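Local coordinates for trimethylamine-N-oxide reductase (Haemophilus influenzae, PDB 7L5I), which probably reduces trimethylamine N-oxide and related oxides at a molybdenum centre carried by two molybdopterin guanine dinucleotide cofactors, at residues 390-402 with 598-610. Numbering follows the deposited sequence.
Sequences NGGVPTATGGIIG and LSFEAGEAAKKWV
Phe600 lays one face of its ring on the backbone of Gly398, whose CA sits 3.8 Å from the ring centroid and 10° off the normal, a CH-pi contact. Glycine suits the place because a CB here would run into the ring. With CG anti to the carbonyl carbon (chi1 -57°), the ring reaches on to Gly399, while Phe600 CB meets Ala396 CB at 3.7 Å. The one direct hydrogen bond across the contact, Thr397 N to Glu601 O, is 2.9 Å long and nearly straight at 172°. Beyond it, Ala602 and Ala606 are small enough for Pro394 to pack close, its CB 3.8 Å from Ala602 CB and 4.2 Å from Ala606 CB; its CG meets Lys607 CG at 4.1 Å. The contact thus joins the long loop between strands 381-383 and 426-427 to the turn after strand 598-599, an outermost strand of a mixed sheet, and to helix 604-608. Three waters bridge the backbones. One accepts from Gly603 N, at the helix N-cap, donates to Thr395 O and hydrogen-bonds Thr397 OG1; a second links Thr395 N with Ala606 O, and a third Thr397 O with Glu601 N. Farther out, Gln195 NE2 hydrogen-bonds Thr395 OG1 and Val393 O, and Asn581 ND2 Gly398 O.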
loop_
_atom_site.group_PDB
_atom_site.type_symbol
_atom_site.label_atom_id
_atom_site.label_comp_id
_atom_site.label_asym_id
_atom_site.label_seq_id
_atom_site.Cartn_x
_atom_site.Cartn_y
_atom_site.Cartn_z
ATOM N N ASN A 390 -6.221 11.177 0.032
ATOM C CA ASN A 390 -6.846 12.493 -0.143
ATOM C C ASN A 390 -5.866 13.524 -0.710
ATOM O O ASN A 390 -5.909 14.719 -0.378
ATOM C CB ASN A 390 -7.446 12.964 1.168
ATOM C CG ASN A 390 -8.418 11.968 1.723
ATOM O OD1 ASN A 390 -9.454 11.719 1.135
ATOM N ND2 ASN A 390 -8.049 11.320 2.815
ATOM N N GLY A 391 -5.011 13.069 -1.617
ATOM C CA GLY A 391 -4.172 14.007 -2.343
ATOM C C GLY A 391 -5.005 15.050 -3.060
ATOM O O GLY A 391 -6.051 14.756 -3.655
ATOM N N GLY A 392 -4.540 16.309 -2.991
ATOM C CA GLY A 392 -5.233 17.395 -3.628
ATOM C C GLY A 392 -6.191 18.157 -2.749
ATOM O O GLY A 392 -6.568 19.272 -3.097
ATOM N N VAL A 393 -6.602 17.589 -1.620
ATOM C CA VAL A 393 -7.435 18.370 -0.706
ATOM C C VAL A 393 -6.608 19.542 -0.211
ATOM O O VAL A 393 -5.474 19.338 0.261
ATOM C CB VAL A 393 -7.928 17.510 0.462
ATOM C CG1 VAL A 393 -8.718 18.363 1.458
ATOM C CG2 VAL A 393 -8.792 16.388 -0.091
ATOM N N PRO A 394 -7.096 20.772 -0.311
ATOM C CA PRO A 394 -6.219 21.916 -0.036
ATOM C C PRO A 394 -5.586 21.864 1.351
ATOM O O PRO A 394 -6.244 21.582 2.355
ATOM C CB PRO A 394 -7.156 23.114 -0.189
ATOM C CG PRO A 394 -8.210 22.675 -1.161
ATOM C CD PRO A 394 -8.414 21.192 -0.838
ATOM N N THR A 395 -4.296 22.203 1.398
ATOM C CA THR A 395 -3.544 22.190 2.640
ATOM C C THR A 395 -4.040 23.269 3.594
ATOM O O THR A 395 -4.071 24.455 3.243
ATOM C CB THR A 395 -2.058 22.398 2.363
ATOM O OG1 THR A 395 -1.616 21.487 1.343
ATOM C CG2 THR A 395 -1.253 22.195 3.637
ATOM N N ALA A 396 -4.365 22.873 4.820
ATOM C CA ALA A 396 -4.878 23.825 5.793
ATOM C C ALA A 396 -3.737 24.613 6.417
ATOM O O ALA A 396 -2.568 24.197 6.403
ATOM C CB ALA A 396 -5.666 23.114 6.891
ATOM N N THR A 397 -4.092 25.763 6.986
ATOM C CA THR A 397 -3.154 26.552 7.772
ATOM C C THR A 397 -3.303 26.202 9.244
ATOM O O THR A 397 -4.355 26.452 9.851
ATOM C CB THR A 397 -3.390 28.050 7.547
ATOM O OG1 THR A 397 -3.242 28.315 6.142
ATOM C CG2 THR A 397 -2.379 28.858 8.337
ATOM N N GLY A 398 -2.263 25.634 9.811
ATOM C CA GLY A 398 -2.305 25.251 11.203
ATOM C C GLY A 398 -0.948 24.778 11.647
ATOM O O GLY A 398 0.057 25.444 11.395
ATOM N N GLY A 399 -0.915 23.623 12.296
ATOM C CA GLY A 399 0.346 23.006 12.688
ATOM C C GLY A 399 0.205 21.505 12.592
ATOM O O GLY A 399 -0.908 20.971 12.483
ATOM N N ILE A 400 1.348 20.832 12.573
ATOM C CA ILE A 400 1.408 19.383 12.431
ATOM C C ILE A 400 2.024 18.807 13.700
ATOM O O ILE A 400 3.085 19.265 14.153
ATOM C CB ILE A 400 2.228 18.968 11.195
ATOM C CG1 ILE A 400 1.604 19.540 9.913
ATOM C CG2 ILE A 400 2.321 17.453 11.124
ATOM C CD1 ILE A 400 2.480 19.369 8.733
ATOM N N ILE A 401 1.359 17.800 14.272
ATOM C CA ILE A 401 1.857 17.179 15.488
ATOM C C ILE A 401 3.132 16.387 15.207
ATOM O O ILE A 401 3.400 15.912 14.094
ATOM C CB ILE A 401 0.792 16.267 16.128
ATOM C CG1 ILE A 401 0.468 15.100 15.191
ATOM C CG2 ILE A 401 -0.447 17.062 16.515
ATOM C CD1 ILE A 401 -0.535 14.119 15.796
ATOM N N GLY A 402 3.931 16.224 16.263
ATOM C CA GLY A 402 5.096 15.373 16.214
ATOM C C GLY A 402 4.730 13.903 16.329
ATOM O O GLY A 402 3.564 13.525 16.504
ATOM N N LEU A 598 -10.001 18.821 16.382
ATOM C CA LEU A 598 -9.678 20.243 16.310
ATOM C C LEU A 598 -9.368 20.541 14.855
ATOM O O LEU A 598 -8.399 20.007 14.312
ATOM C CB LEU A 598 -8.477 20.582 17.189
ATOM C CG LEU A 598 -7.968 22.030 17.177
ATOM C CD1 LEU A 598 -9.035 22.899 17.798
ATOM C CD2 LEU A 598 -6.668 22.129 17.908
ATOM N N SER A 599 -10.171 21.384 14.221
ATOM C CA SER A 599 -10.051 21.587 12.786
ATOM C C SER A 599 -9.450 22.931 12.407
ATOM O O SER A 599 -9.682 23.950 13.073
ATOM C CB SER A 599 -11.418 21.409 12.129
ATOM O OG SER A 599 -11.742 20.026 12.181
ATOM N N PHE A 600 -8.681 22.911 11.324
ATOM C CA PHE A 600 -8.069 24.070 10.694
ATOM C C PHE A 600 -8.773 24.333 9.370
ATOM O O PHE A 600 -9.495 23.483 8.857
ATOM C CB PHE A 600 -6.586 23.826 10.425
ATOM C CG PHE A 600 -5.784 23.460 11.636
ATOM C CD1 PHE A 600 -5.662 24.338 12.704
ATOM C CD2 PHE A 600 -5.125 22.253 11.702
ATOM C CE1 PHE A 600 -4.914 24.002 13.813
ATOM C CE2 PHE A 600 -4.378 21.919 12.807
ATOM C CZ PHE A 600 -4.272 22.802 13.868
ATOM N N GLU A 601 -8.508 25.499 8.784
ATOM C CA GLU A 601 -9.118 25.898 7.524
ATOM C C GLU A 601 -8.041 26.133 6.476
ATOM O O GLU A 601 -6.931 26.540 6.799
ATOM C CB GLU A 601 -9.952 27.178 7.681
ATOM C CG GLU A 601 -11.193 27.026 8.531
ATOM C CD GLU A 601 -11.865 28.361 8.799
ATOM O OE1 GLU A 601 -11.144 29.383 8.889
ATOM O OE2 GLU A 601 -13.110 28.390 8.913
ATOM N N ALA A 602 -8.380 25.859 5.216
ATOM C CA ALA A 602 -7.490 26.164 4.099
ATOM C C ALA A 602 -7.730 27.585 3.599
ATOM O O ALA A 602 -8.873 28.013 3.432
ATOM C CB ALA A 602 -7.720 25.192 2.951
ATOM N N GLY A 603 -6.644 28.290 3.322
ATOM C CA GLY A 603 -6.719 29.623 2.763
ATOM C C GLY A 603 -6.776 29.641 1.246
ATOM O O GLY A 603 -6.699 28.619 0.557
ATOM N N GLU A 604 -6.855 30.862 0.717
ATOM C CA GLU A 604 -7.008 31.024 -0.721
ATOM C C GLU A 604 -5.791 30.511 -1.481
ATOM O O GLU A 604 -5.941 29.927 -2.562
ATOM C CB GLU A 604 -7.275 32.488 -1.060
ATOM C CG GLU A 604 -8.741 32.877 -0.942
ATOM C CD GLU A 604 -9.655 31.920 -1.702
ATOM O OE1 GLU A 604 -9.255 31.432 -2.786
ATOM O OE2 GLU A 604 -10.757 31.623 -1.193
ATOM N N ALA A 605 -4.583 30.674 -0.934
ATOM C CA ALA A 605 -3.414 30.199 -1.673
ATOM C C ALA A 605 -3.462 28.682 -1.859
ATOM O O ALA A 605 -3.250 28.167 -2.965
ATOM C CB ALA A 605 -2.132 30.606 -0.972
ATOM N N ALA A 606 -3.764 27.951 -0.787
ATOM C CA ALA A 606 -3.860 26.495 -0.896
ATOM C C ALA A 606 -4.986 26.080 -1.831
ATOM O O ALA A 606 -4.860 25.088 -2.562
ATOM C CB ALA A 606 -4.065 25.892 0.487
ATOM N N LYS A 607 -6.114 26.790 -1.807
ATOM C CA LYS A 607 -7.218 26.401 -2.680
ATOM C C LYS A 607 -6.876 26.619 -4.149
ATOM O O LYS A 607 -7.446 25.956 -5.017
ATOM C CB LYS A 607 -8.478 27.178 -2.312
ATOM C CG LYS A 607 -9.130 26.704 -1.031
ATOM C CD LYS A 607 -10.182 27.687 -0.571
ATOM C CE LYS A 607 -10.906 27.191 0.664
ATOM N NZ LYS A 607 -11.715 28.293 1.244
ATOM N N LYS A 608 -5.941 27.525 -4.442
ATOM C CA LYS A 608 -5.577 27.833 -5.819
ATOM C C LYS A 608 -4.263 27.197 -6.267
ATOM O O LYS A 608 -3.821 27.460 -7.390
ATOM C CB LYS A 608 -5.465 29.362 -5.977
ATOM C CG LYS A 608 -6.816 30.065 -5.822
ATOM C CD LYS A 608 -6.610 31.549 -5.589
ATOM C CE LYS A 608 -7.798 32.370 -6.050
ATOM N NZ LYS A 608 -7.301 33.590 -6.737
ATOM N N TRP A 609 -3.630 26.388 -5.433
ATOM C CA TRP A 609 -2.281 25.927 -5.721
ATOM C C TRP A 609 -2.258 24.937 -6.879
ATOM O O TRP A 609 -3.041 23.977 -6.921
ATOM C CB TRP A 609 -1.650 25.290 -4.482
ATOM C CG TRP A 609 -0.207 24.975 -4.700
ATOM C CD1 TRP A 609 0.831 25.865 -4.796
ATOM C CD2 TRP A 609 0.360 23.680 -4.880
ATOM N NE1 TRP A 609 2.018 25.189 -5.015
ATOM C CE2 TRP A 609 1.749 23.844 -5.071
ATOM C CE3 TRP A 609 -0.168 22.390 -4.902
ATOM C CZ2 TRP A 609 2.606 22.766 -5.284
ATOM C CZ3 TRP A 609 0.696 21.322 -5.098
ATOM C CH2 TRP A 609 2.061 21.517 -5.270
ATOM N N VAL A 610 -1.332 25.167 -7.816
ATOM C CA VAL A 610 -1.152 24.326 -8.992
ATOM C C VAL A 610 0.249 23.721 -8.935
ATOM O O VAL A 610 1.254 24.443 -8.894
ATOM C CB VAL A 610 -1.376 25.126 -10.289
ATOM C CG1 VAL A 610 -1.055 24.283 -11.524
ATOM C CG2 VAL A 610 -2.799 25.663 -10.349
HETATM O O HOH W 1 -4.030 27.067 3.851
HETATM O O HOH W 2 -3.215 23.073 -1.496
HETATM O O HOH W 3 -6.874 27.454 10.131
#